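Side-chain contacts in endonuclease 8-like L720 (PDB 4MB7), which is a mimivirus member of the endonuclease VIII-like family, combining a beta-rich part with a helix-two-turn-helix (H2TH) domain and a bound zinc ion: residues E2-R5 / I6-Y10; T122-T126 / R127-M131; E187-D191 / C192-P196. All coordinates share one frame; numbering follows the deposited sequence. Where two conformers were deposited one is given.

Contact 1: residues E2-R5 / I6-Y10. With SO4 (sulfate ion), chain C.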
ATOM      1  N   GLU A   2       1.853   2.265   4.254  1.00 21.49           N
ATOM      2  CA  GLU A   2       0.500   2.466   3.751  1.00 24.64           C
ATOM      3  C   GLU A   2       0.479   3.676   2.826  1.00 27.07           C
ATOM      4  O   GLU A   2       1.483   4.371   2.688  1.00 22.50           O
ATOM      5  CB  GLU A   2      -0.454   2.709   4.920  1.00 21.36           C
ATOM      6  CG  GLU A   2      -0.055   3.914   5.758  1.00 32.69           C
ATOM      7  CD  GLU A   2      -1.116   4.332   6.754  1.00 64.88           C
ATOM      8  OE1 GLU A   2      -2.137   3.627   6.879  1.00 42.14           O
ATOM      9  OE2 GLU A   2      -0.927   5.376   7.413  1.00 82.10           O
ATOM     10  N   ALA A   3      -0.665   3.928   2.195  1.00 18.33           N
ATOM     11  CA  ALA A   3      -0.820   5.107   1.348  1.00 22.29           C
ATOM     12  C   ALA A   3      -0.536   6.375   2.157  1.00 20.30           C
ATOM     13  O   ALA A   3      -0.847   6.432   3.345  1.00 28.32           O
ATOM     14  CB  ALA A   3      -2.221   5.149   0.754  1.00 19.62           C
ATOM     15  N   PRO A   4       0.063   7.393   1.519  1.00 19.95           N
ATOM     16  CA  PRO A   4       0.468   7.430   0.113  1.00 18.60           C
ATOM     17  C   PRO A   4       1.946   7.089  -0.088  1.00 18.56           C
ATOM     18  O   PRO A   4       2.520   7.495  -1.095  1.00 17.39           O
ATOM     19  CB  PRO A   4       0.237   8.893  -0.252  1.00 19.88           C
ATOM     20  CG  PRO A   4       0.614   9.621   1.009  1.00 21.18           C
ATOM     21  CD  PRO A   4       0.231   8.710   2.161  1.00 21.11           C
ATOM     22  N   ARG A   5       2.546   6.362   0.851  1.00 19.33           N
ATOM     23  CA  ARG A   5       3.964   6.013   0.758  1.00 18.63           C
ATOM     24  C   ARG A   5       4.263   5.104  -0.438  1.00 21.55           C
ATOM     25  O   ARG A   5       5.349   5.165  -1.016  1.00 16.90           O
ATOM     26  CB  ARG A   5       4.448   5.368   2.059  1.00 18.54           C
ATOM     27  CG  ARG A   5       5.923   4.981   2.071  1.00 28.70           C
ATOM     28  CD  ARG A   5       6.824   6.157   1.717  1.00 42.31           C
ATOM     29  NE  ARG A   5       6.546   7.337   2.530  1.00 33.68           N
ATOM     30  CZ  ARG A   5       7.311   8.424   2.558  1.00 53.71           C
ATOM     31  NH1 ARG A   5       8.413   8.481   1.822  1.00 35.33           N
ATOM     32  NH2 ARG A   5       6.979   9.452   3.327  1.00 52.34           N
ATOM     33  N   ILE A   6       3.298   4.268  -0.809  1.00 17.21           N
ATOM     34  CA  ILE A   6       3.463   3.399  -1.971  1.00 21.17           C
ATOM     35  C   ILE A   6       3.546   4.231  -3.251  1.00 20.91           C
ATOM     36  O   ILE A   6       4.422   4.009  -4.090  1.00 17.23           O
ATOM     37  CB  ILE A   6       2.330   2.357  -2.084  1.00 21.24           C
ATOM     38  CG1 ILE A   6       2.384   1.375  -0.913  1.00 24.23           C
ATOM     39  CG2 ILE A   6       2.433   1.594  -3.389  1.00 19.72           C
ATOM     40  CD1 ILE A   6       1.447   1.715   0.214  1.00 22.63           C
ATOM     41  N   ARG A   7       2.637   5.192  -3.391  1.00 16.07           N
ATOM     42  CA  ARG A   7       2.660   6.111  -4.525  1.00 16.23           C
ATOM     43  C   ARG A   7       3.965   6.896  -4.573  1.00 16.64           C
ATOM     44  O   ARG A   7       4.568   7.058  -5.637  1.00 16.32           O
ATOM     45  CB  ARG A   7       1.481   7.087  -4.462  1.00 18.24           C
ATOM     46  CG  ARG A   7       1.600   8.238  -5.451  1.00 20.68           C
ATOM     47  CD  ARG A   7       0.368   9.124  -5.439  1.00 22.79           C
ATOM     48  NE  ARG A   7       0.606  10.389  -6.127  1.00 28.34           N
ATOM     49  CZ  ARG A   7      -0.337  11.098  -6.740  1.00 50.71           C
ATOM     50  NH1 ARG A   7      -1.588  10.661  -6.765  1.00 46.00           N
ATOM     51  NH2 ARG A   7      -0.024  12.240  -7.336  1.00 32.85           N
ATOM     52  N   ILE A   8       4.394   7.378  -3.413  1.00 17.20           N
ATOM     53  CA  ILE A   8       5.638   8.136  -3.296  1.00 19.38           C
ATOM     54  C   ILE A   8       6.839   7.315  -3.765  1.00 20.82           C
ATOM     55  O   ILE A   8       7.697   7.814  -4.497  1.00 19.36           O
ATOM     56  CB  ILE A   8       5.856   8.622  -1.846  1.00 18.67           C
ATOM     57  CG1 ILE A   8       4.823   9.697  -1.491  1.00 20.96           C
ATOM     58  CG2 ILE A   8       7.268   9.157  -1.658  1.00 18.94           C
ATOM     59  CD1 ILE A   8       4.794  10.064  -0.020  1.00 30.18           C
ATOM     60  N   THR A   9       6.889   6.056  -3.344  1.00 17.27           N
ATOM     61  CA  THR A   9       7.957   5.151  -3.757  1.00 17.29           C
ATOM     62  C   THR A   9       7.909   4.940  -5.265  1.00 23.49           C
ATOM     63  O   THR A   9       8.937   4.983  -5.941  1.00 17.15           O
ATOM     64  CB  THR A   9       7.844   3.790  -3.045  1.00 19.85           C
ATOM     65  OG1 THR A   9       7.919   3.985  -1.630  1.00 22.78           O
ATOM     66  CG2 THR A   9       8.968   2.851  -3.485  1.00 18.31           C
ATOM     67  N   TYR A  10       6.703   4.727  -5.780  1.00 20.56           N
ATOM     68  CA  TYR A  10       6.477   4.574  -7.213  1.00 24.33           C
ATOM     69  C   TYR A  10       6.971   5.782  -8.010  1.00 26.27           C
ATOM     70  O   TYR A  10       7.650   5.630  -9.026  1.00 20.54           O
ATOM     71  CB  TYR A  10       4.989   4.326  -7.482  1.00 20.99           C
ATOM     72  CG  TYR A  10       4.541   4.650  -8.889  1.00 20.36           C
ATOM     73  CD1 TYR A  10       4.849   3.808  -9.949  1.00 22.08           C
ATOM     74  CD2 TYR A  10       3.790   5.789  -9.153  1.00 16.30           C
ATOM     75  CE1 TYR A  10       4.436   4.100 -11.237  1.00 18.81           C
ATOM     76  CE2 TYR A  10       3.371   6.089 -10.436  1.00 25.41           C
ATOM     77  CZ  TYR A  10       3.697   5.241 -11.474  1.00 30.55           C
ATOM     78  OH  TYR A  10       3.281   5.534 -12.752  1.00 25.83           O
TER
HETATM   79  S   SO4 C 302      10.674  11.605   2.819  0.60 64.13           S
HETATM   80  O1  SO4 C 302      10.998  13.015   2.533  0.60 39.16           O
HETATM   81  O2  SO4 C 302      11.772  11.032   3.617  0.60 59.74           O
HETATM   82  O3  SO4 C 302       9.426  11.562   3.607  0.60 48.80           O
HETATM   83  O4  SO4 C 302      10.545  10.856   1.560  0.60 33.17           O

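Contact 2: residues T122-T126 / R127-M131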
ATOM      1  N   THR A 122      -7.493 -12.184  -1.610  1.00 23.17           N
ATOM      2  CA  THR A 122      -8.136 -13.384  -2.149  1.00 22.00           C
ATOM      3  C   THR A 122      -7.176 -14.530  -2.464  1.00 22.13           C
ATOM      4  O   THR A 122      -5.970 -14.436  -2.234  1.00 22.98           O
ATOM      5  CB  THR A 122      -8.919 -13.071  -3.444  1.00 26.98           C
ATOM      6  OG1 THR A 122      -9.787 -14.165  -3.758  1.00 33.61           O
ATOM      7  CG2 THR A 122      -7.963 -12.847  -4.608  1.00 39.71           C
ATOM      8  N   ILE A 123      -7.741 -15.618  -2.981  1.00 17.70           N
ATOM      9  CA  ILE A 123      -6.968 -16.709  -3.562  1.00 24.48           C
ATOM     10  C   ILE A 123      -7.345 -16.830  -5.037  1.00 22.00           C
ATOM     11  O   ILE A 123      -8.517 -16.990  -5.372  1.00 22.91           O
ATOM     12  CB  ILE A 123      -7.246 -18.045  -2.849  1.00 22.67           C
ATOM     13  CG1 ILE A 123      -6.801 -17.971  -1.388  1.00 27.34           C
ATOM     14  CG2 ILE A 123      -6.540 -19.189  -3.562  1.00 21.40           C
ATOM     15  CD1 ILE A 123      -7.081 -19.231  -0.599  1.00 36.90           C
ATOM     16  N   CYS A 124      -6.350 -16.738  -5.914  1.00 20.87           N
ATOM     17  CA  CYS A 124      -6.594 -16.756  -7.350  1.00 32.26           C
ATOM     18  C   CYS A 124      -5.348 -17.210  -8.098  1.00 20.29           C
ATOM     19  O   CYS A 124      -4.291 -17.405  -7.496  1.00 17.38           O
ATOM     20  CB  CYS A 124      -7.004 -15.361  -7.828  1.00 20.30           C
ATOM     21  SG  CYS A 124      -5.762 -14.078  -7.502  1.00 22.86           S
ATOM     22  N   THR A 125      -5.466 -17.379  -9.413  1.00 16.45           N
ATOM     23  CA  THR A 125      -4.307 -17.746 -10.219  1.00 16.41           C
ATOM     24  C   THR A 125      -3.325 -16.586 -10.286  1.00 16.27           C
ATOM     25  O   THR A 125      -3.696 -15.432 -10.069  1.00 16.24           O
ATOM     26  CB  THR A 125      -4.692 -18.150 -11.658  1.00 22.06           C
ATOM     27  OG1 THR A 125      -5.250 -17.023 -12.345  1.00 22.14           O
ATOM     28  CG2 THR A 125      -5.696 -19.294 -11.648  1.00 20.60           C
ATOM     29  N   THR A 126      -2.072 -16.903 -10.589  1.00 18.90           N
ATOM     30  CA  THR A 126      -1.036 -15.892 -10.740  1.00 19.78           C
ATOM     31  C   THR A 126      -1.417 -14.901 -11.833  1.00 22.05           C
ATOM     32  O   THR A 126      -1.220 -13.696 -11.687  1.00 18.98           O
ATOM     33  CB  THR A 126       0.319 -16.538 -11.082  1.00 21.32           C
ATOM     34  OG1 THR A 126       0.607 -17.566 -10.126  1.00 22.34           O
ATOM     35  CG2 THR A 126       1.428 -15.499 -11.063  1.00 24.83           C
ATOM     36  N   ARG A 127      -1.977 -15.422 -12.920  1.00 19.22           N
ATOM     37  CA  ARG A 127      -2.431 -14.591 -14.031  1.00 20.38           C
ATOM     38  C   ARG A 127      -3.526 -13.620 -13.598  1.00 24.29           C
ATOM     39  O   ARG A 127      -3.489 -12.436 -13.936  1.00 19.77           O
ATOM     40  CB  ARG A 127      -2.935 -15.467 -15.182  1.00 22.56           C
ATOM     41  CG  ARG A 127      -3.493 -14.688 -16.362  1.00 30.34           C
ATOM     42  CD  ARG A 127      -3.822 -15.609 -17.528  1.00 33.69           C
ATOM     43  NE  ARG A 127      -4.162 -14.863 -18.736  1.00 48.32           N
ATOM     44  CZ  ARG A 127      -3.276 -14.454 -19.637  1.00 54.01           C
ATOM     45  NH1 ARG A 127      -1.986 -14.717 -19.471  1.00 53.37           N
ATOM     46  NH2 ARG A 127      -3.677 -13.780 -20.706  1.00 70.86           N
ATOM     47  N   GLN A 128      -4.499 -14.126 -12.846  1.00 18.79           N
ATOM     48  CA  GLN A 128      -5.612 -13.307 -12.372  1.00 20.10           C
ATOM     49  C   GLN A 128      -5.150 -12.221 -11.400  1.00 23.18           C
ATOM     50  O   GLN A 128      -5.710 -11.121 -11.373  1.00 18.75           O
ATOM     51  CB  GLN A 128      -6.678 -14.184 -11.712  1.00 19.31           C
ATOM     52  CG  GLN A 128      -7.943 -13.432 -11.329  1.00 27.80           C
ATOM     53  CD  GLN A 128      -8.705 -12.929 -12.538  1.00 31.35           C
ATOM     54  OE1 GLN A 128      -8.829 -13.628 -13.542  1.00 39.72           O
ATOM     55  NE2 GLN A 128      -9.213 -11.704 -12.452  1.00 31.96           N
ATOM     56  N   ALA A 129      -4.133 -12.536 -10.605  1.00 20.82           N
ATOM     57  CA  ALA A 129      -3.570 -11.576  -9.655  1.00 24.65           C
ATOM     58  C   ALA A 129      -3.052 -10.323 -10.360  1.00 23.67           C
ATOM     59  O   ALA A 129      -3.253  -9.203  -9.886  1.00 20.03           O
ATOM     60  CB  ALA A 129      -2.463 -12.225  -8.838  1.00 18.07           C
ATOM     61  N   ILE A 130      -2.389 -10.518 -11.495  1.00 18.21           N
ATOM     62  CA  ILE A 130      -1.878  -9.400 -12.287  1.00 19.58           C
ATOM     63  C   ILE A 130      -3.020  -8.599 -12.917  1.00 25.00           C
ATOM     64  O   ILE A 130      -2.988  -7.367 -12.938  1.00 21.52           O
ATOM     65  CB  ILE A 130      -0.890  -9.885 -13.371  1.00 18.97           C
ATOM     66  CG1 ILE A 130       0.330 -10.535 -12.714  1.00 25.79           C
ATOM     67  CG2 ILE A 130      -0.456  -8.732 -14.266  1.00 28.62           C
ATOM     68  CD1 ILE A 130       1.346 -11.075 -13.696  1.00 26.39           C
ATOM     69  N   MET A 131      -4.035  -9.299 -13.415  1.00 22.09           N
ATOM     70  CA  MET A 131      -5.196  -8.643 -14.009  0.52 23.97           C
ATOM     71  C   MET A 131      -5.982  -7.851 -12.965  1.00 21.35           C
ATOM     72  O   MET A 131      -6.453  -6.747 -13.236  1.00 24.51           O
ATOM     73  CB  MET A 131      -6.107  -9.671 -14.683  0.52 28.54           C
ATOM     74  CG  MET A 131      -7.264  -9.063 -15.462  0.52 39.52           C
ATOM     75  SD  MET A 131      -6.731  -8.104 -16.894  0.52 53.36           S
ATOM     76  CE  MET A 131      -7.159  -6.444 -16.377  0.52 26.71           C
TER

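Contact 3: residues E187-D191 / C192-P196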
ATOM      1  N   GLU A 187      -7.021   7.090  12.467  1.00 26.45           N
ATOM      2  CA  GLU A 187      -7.065   8.542  12.340  1.00 25.44           C
ATOM      3  C   GLU A 187      -8.391   8.981  11.722  1.00 24.15           C
ATOM      4  O   GLU A 187      -8.984   9.978  12.138  1.00 24.93           O
ATOM      5  CB  GLU A 187      -5.899   9.053  11.493  1.00 26.22           C
ATOM      6  CG  GLU A 187      -4.559   9.064  12.213  1.00 31.32           C
ATOM      7  CD  GLU A 187      -4.490  10.116  13.305  1.00 37.81           C
ATOM      8  OE1 GLU A 187      -5.118  11.183  13.148  1.00 37.19           O
ATOM      9  OE2 GLU A 187      -3.808   9.871  14.321  1.00 40.61           O
ATOM     10  N   ALA A 188      -8.854   8.226  10.732  1.00 24.16           N
ATOM     11  CA  ALA A 188     -10.117   8.529  10.068  1.00 23.48           C
ATOM     12  C   ALA A 188     -11.294   8.298  11.008  1.00 29.72           C
ATOM     13  O   ALA A 188     -12.241   9.085  11.038  1.00 23.90           O
ATOM     14  CB  ALA A 188     -10.272   7.691   8.816  1.00 23.10           C
ATOM     15  N   LEU A 189     -11.228   7.214  11.774  1.00 25.29           N
ATOM     16  CA  LEU A 189     -12.297   6.876  12.706  1.00 26.82           C
ATOM     17  C   LEU A 189     -12.454   7.931  13.796  1.00 32.63           C
ATOM     18  O   LEU A 189     -13.573   8.241  14.208  1.00 30.28           O
ATOM     19  CB  LEU A 189     -12.072   5.491  13.314  1.00 28.76           C
ATOM     20  CG  LEU A 189     -12.444   4.321  12.400  1.00 28.04           C
ATOM     21  CD1 LEU A 189     -12.033   2.994  13.016  1.00 30.12           C
ATOM     22  CD2 LEU A 189     -13.935   4.332  12.091  1.00 28.72           C
ATOM     23  N   TYR A 190     -11.339   8.491  14.258  1.00 25.30           N
ATOM     24  CA  TYR A 190     -11.405   9.570  15.234  1.00 33.23           C
ATOM     25  C   TYR A 190     -11.953  10.845  14.607  1.00 29.64           C
ATOM     26  O   TYR A 190     -12.734  11.566  15.224  1.00 29.26           O
ATOM     27  CB  TYR A 190     -10.041   9.858  15.863  1.00 29.50           C
ATOM     28  CG  TYR A 190     -10.092  11.069  16.764  1.00 33.00           C
ATOM     29  CD1 TYR A 190     -10.679  10.994  18.019  1.00 30.69           C
ATOM     30  CD2 TYR A 190      -9.586  12.296  16.348  1.00 36.24           C
ATOM     31  CE1 TYR A 190     -10.750  12.097  18.842  1.00 48.15           C
ATOM     32  CE2 TYR A 190      -9.652  13.409  17.169  1.00 40.52           C
ATOM     33  CZ  TYR A 190     -10.236  13.301  18.415  1.00 42.76           C
ATOM     34  OH  TYR A 190     -10.309  14.397  19.244  1.00 45.09           O
ATOM     35  N   ASP A 191     -11.528  11.117  13.378  1.00 27.09           N
ATOM     36  CA  ASP A 191     -11.954  12.307  12.650  1.00 27.84           C
ATOM     37  C   ASP A 191     -13.471  12.310  12.444  1.00 27.30           C
ATOM     38  O   ASP A 191     -14.096  13.369  12.376  1.00 32.35           O
ATOM     39  CB  ASP A 191     -11.236  12.371  11.300  1.00 23.80           C
ATOM     40  CG  ASP A 191     -11.327  13.736  10.648  1.00 28.02           C
ATOM     41  OD1 ASP A 191     -11.487  14.739  11.374  1.00 32.83           O
ATOM     42  OD2 ASP A 191     -11.222  13.806   9.405  1.00 28.38           O
ATOM     43  N   CYS A 192     -14.053  11.119  12.357  1.00 26.16           N
ATOM     44  CA  CYS A 192     -15.483  10.977  12.113  1.00 32.63           C
ATOM     45  C   CYS A 192     -16.252  10.565  13.366  1.00 27.56           C
ATOM     46  O   CYS A 192     -17.442  10.264  13.292  1.00 27.64           O
ATOM     47  CB  CYS A 192     -15.734   9.964  10.996  1.00 23.99           C
ATOM     48  SG  CYS A 192     -14.930  10.376   9.432  1.00 29.36           S
ATOM     49  N   LYS A 193     -15.563  10.548  14.506  1.00 24.71           N
ATOM     50  CA  LYS A 193     -16.177  10.223  15.793  1.00 29.86           C
ATOM     51  C   LYS A 193     -16.892   8.875  15.781  1.00 27.17           C
ATOM     52  O   LYS A 193     -17.984   8.734  16.329  1.00 29.70           O
ATOM     53  CB  LYS A 193     -17.139  11.336  16.227  1.00 33.30           C
ATOM     54  CG  LYS A 193     -16.443  12.642  16.581  1.00 28.35           C
ATOM     55  CD  LYS A 193     -17.425  13.803  16.660  1.00 28.92           C
ATOM     56  CE  LYS A 193     -18.522  13.540  17.679  1.00 29.35           C
ATOM     57  NZ  LYS A 193     -17.992  13.358  19.060  1.00 30.96           N
ATOM     58  N   ILE A 194     -16.270   7.887  15.148  1.00 28.76           N
ATOM     59  CA  ILE A 194     -16.847   6.550  15.063  1.00 28.96           C
ATOM     60  C   ILE A 194     -16.036   5.558  15.889  1.00 44.37           C
ATOM     61  O   ILE A 194     -14.812   5.488  15.766  1.00 30.83           O
ATOM     62  CB  ILE A 194     -16.914   6.061  13.604  1.00 34.64           C
ATOM     63  CG1 ILE A 194     -17.790   6.997  12.769  1.00 31.37           C
ATOM     64  CG2 ILE A 194     -17.440   4.631  13.538  1.00 27.76           C
ATOM     65  CD1 ILE A 194     -17.926   6.575  11.324  1.00 38.36           C
ATOM     66  N   LEU A 195     -16.721   4.796  16.736  1.00 29.83           N
ATOM     67  CA  LEU A 195     -16.065   3.784  17.558  1.00 35.15           C
ATOM     68  C   LEU A 195     -15.570   2.640  16.678  1.00 31.41           C
ATOM     69  O   LEU A 195     -16.332   2.097  15.880  1.00 30.87           O
ATOM     70  CB  LEU A 195     -17.030   3.251  18.618  1.00 35.19           C
ATOM     71  CG  LEU A 195     -16.423   2.406  19.740  1.00 42.44           C
ATOM     72  CD1 LEU A 195     -15.530   3.259  20.628  1.00 43.41           C
ATOM     73  CD2 LEU A 195     -17.512   1.728  20.558  1.00 54.33           C
ATOM     74  N   PRO A 196     -14.283   2.279  16.813  1.00 34.59           N
ATOM     75  CA  PRO A 196     -13.682   1.209  16.006  1.00 43.03           C
ATOM     76  C   PRO A 196     -14.389  -0.131  16.181  1.00 46.12           C
ATOM     77  O   PRO A 196     -14.358  -0.962  15.274  1.00 32.04           O
ATOM     78  CB  PRO A 196     -12.254   1.125  16.553  1.00 33.35           C
ATOM     79  CG  PRO A 196     -11.983   2.480  17.093  1.00 41.28           C
ATOM     80  CD  PRO A 196     -13.288   2.943  17.671  1.00 38.79           C
TER

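Contact 1: residues E2-R5 / I6-Y10
Arg5 bends forward along the helix it opens, over Ile8 and past Thr9 one turn on. CB sits against the amide of Ile6, and CG points anti to the backbone N (chi1 -179°). Bends at chi2 and chi3 carry the chain over the next helical turn toward Ile8. CD passes Thr9 OG1 at 4.1 Å, the two side chains crossing at about a right angle. From NE onward the guanidinium rides on Ile8: methyl CD1 lies over the centre of one face, 4.0 Å from Arg5 CZ, while Ile8 CG2 approaches Arg5 NH1. The setting is the first turn of helix 5-13, with Pro4 as N-cap residue after a cis peptide bond. Ile8 N donates to Pro4 O in the carbonyl plane at 3.0 Å, and the Pro4 ring, through CG, meets the same Ile8 CD1. Arg5 O is gripped twice by Thr9, whose N and OG1 each lie 2.9 Å from it and arrive from opposite faces of the carbonyl plane, the hydroxyl donating to the carbonyl one turn back in its own helix. The tip of Arg5 ends on a sulfate ion. Arg5 NH1 donates to sulfate O4 and NH2 to sulfate O3, each at 3.2 Å and with N-H...O angles of 167° and 159°; this forked grip fixes the rotation of the guanidinium. Lys12 and Arg229 also hydrogen-bond this sulfate, probably from the crystallisation liquor. On another side of the turn, Ile6 CD1 reaches back to Glu2 C at 3.4 Å, while Ile6 also packs on Phe46, Ile51 and Met69 of the neighbouring strands.

Contact 2: residues T122-T126 / R127-M131
The planar groups that count between Thr125 and Ala129 are backbone carbonyls. Ala129 N donates to Thr125 O at 3.0 Å, and Ala129 CB sits near the same oxygen, at 3.6 Å. The planar ends of Gln128 and Arg127 turn elsewhere, the Gln128 amide to Asp132 and the Arg127 guanidinium to Pro111 O. Thr125 is the N-cap of helix 126-136. Its OG1 occupies the site between backbone N and carbonyl carbon (chi1 65°), which brings it 3.0 Å from Gln128 N, whose N-H...O angle is 155°. That bond satisfies a first-turn amide that has no preceding helical carbonyl, and OG1 also lies 3.2 Å from Gln128 CB. A residue earlier, Cys124 leans over the start of the helix, with SG 4.0 Å from Ala129 CB and CB 4.1 Å from the Gln128 CB beside it. Ile130 N adds a weak bond to Thr126 O. Strand 123-125 passes directly into the helix, the directions of segments 123-125 and 127-131 differing by 103°; it pairs with strand 116-118, while Thr126 and Ile130 pack on Leu109 of strand 104-109.

Contact 3: residues E187-D191 / C192-P196
Leu189 and Ile194 meet across a Schellman motif, a classic way of ending a helix, here helix 182-191 of the H2TH domain. Their side chains cross at about a right angle, and Leu189 CD2 rests 3.8 Å from Ile194 CB, with Ile194 CG2 as near. This is the apolar contact that commonly accompanies the motif, between a residue of the last turn and the one after the positive-phi residue. Leu189 divides its branches between two partners. With CG anti to the carbonyl carbon (chi1 -78°), one methyl goes to Ile194 and the other, CD1, comes 4.0 Å from Pro196 CB, the leucine lying obliquely against the proline ring. Helix 167-171 adds Ile167, Thr168 and Leu171 around Leu189, while Pro196 reaches Trp267 and Thr265 of strand 263-267. The turn that brings Ile194 back is made by Lys193, whose positive phi of 55° reverses the chain. Ile194 N then donates almost straight to Leu189 O at 2.9 Å. Cys192 N holds the last turn with two weak bonds, to Ala188 O at 3.0 Å and to Leu189 O at 3.5 Å. The polar ends find partners outside the turn: Asp191 forms salt bridges with Arg240 and Lys217, Lys193 NZ donates to the carbonyl of Cys271, whose side chain is one of the zinc ligands, and the Tyr190 side chain comes about 4 Å from the zinc ion and touches Pro248 and Cys271. Cys192 turns instead toward helix 205-230, where it meets Cys210 and Ser214. In the second bond of the Schellman pair, Lys193 N sits 3.1 Å from Tyr190 O but 74° out of its carbonyl plane, above it rather than on a lone pair.

Overall arrangement
Contacts 1 and 2 open helices, whereas contact 3 closes one. Contact 1 is buried, its centre about 7 Å from that of the chain, and joins apolar packing to an arginine held by sulfate. Contact 2, about 17 Å out, is only partly buried and relies on a threonine hydroxyl cap where strand passes into helix. Contact 3 is the farthest out, at about 21 Å, yet largely buried, with helix 167-171 and strand 263-267 against its leucine-proline side and helix 205-230 against Ala188 and Cys192. Contacts 1 and 3 both pack on helix 205-230, and their nearest atoms are about 7 Å apart; contact 2 lies against strands 104-109 and 116-118.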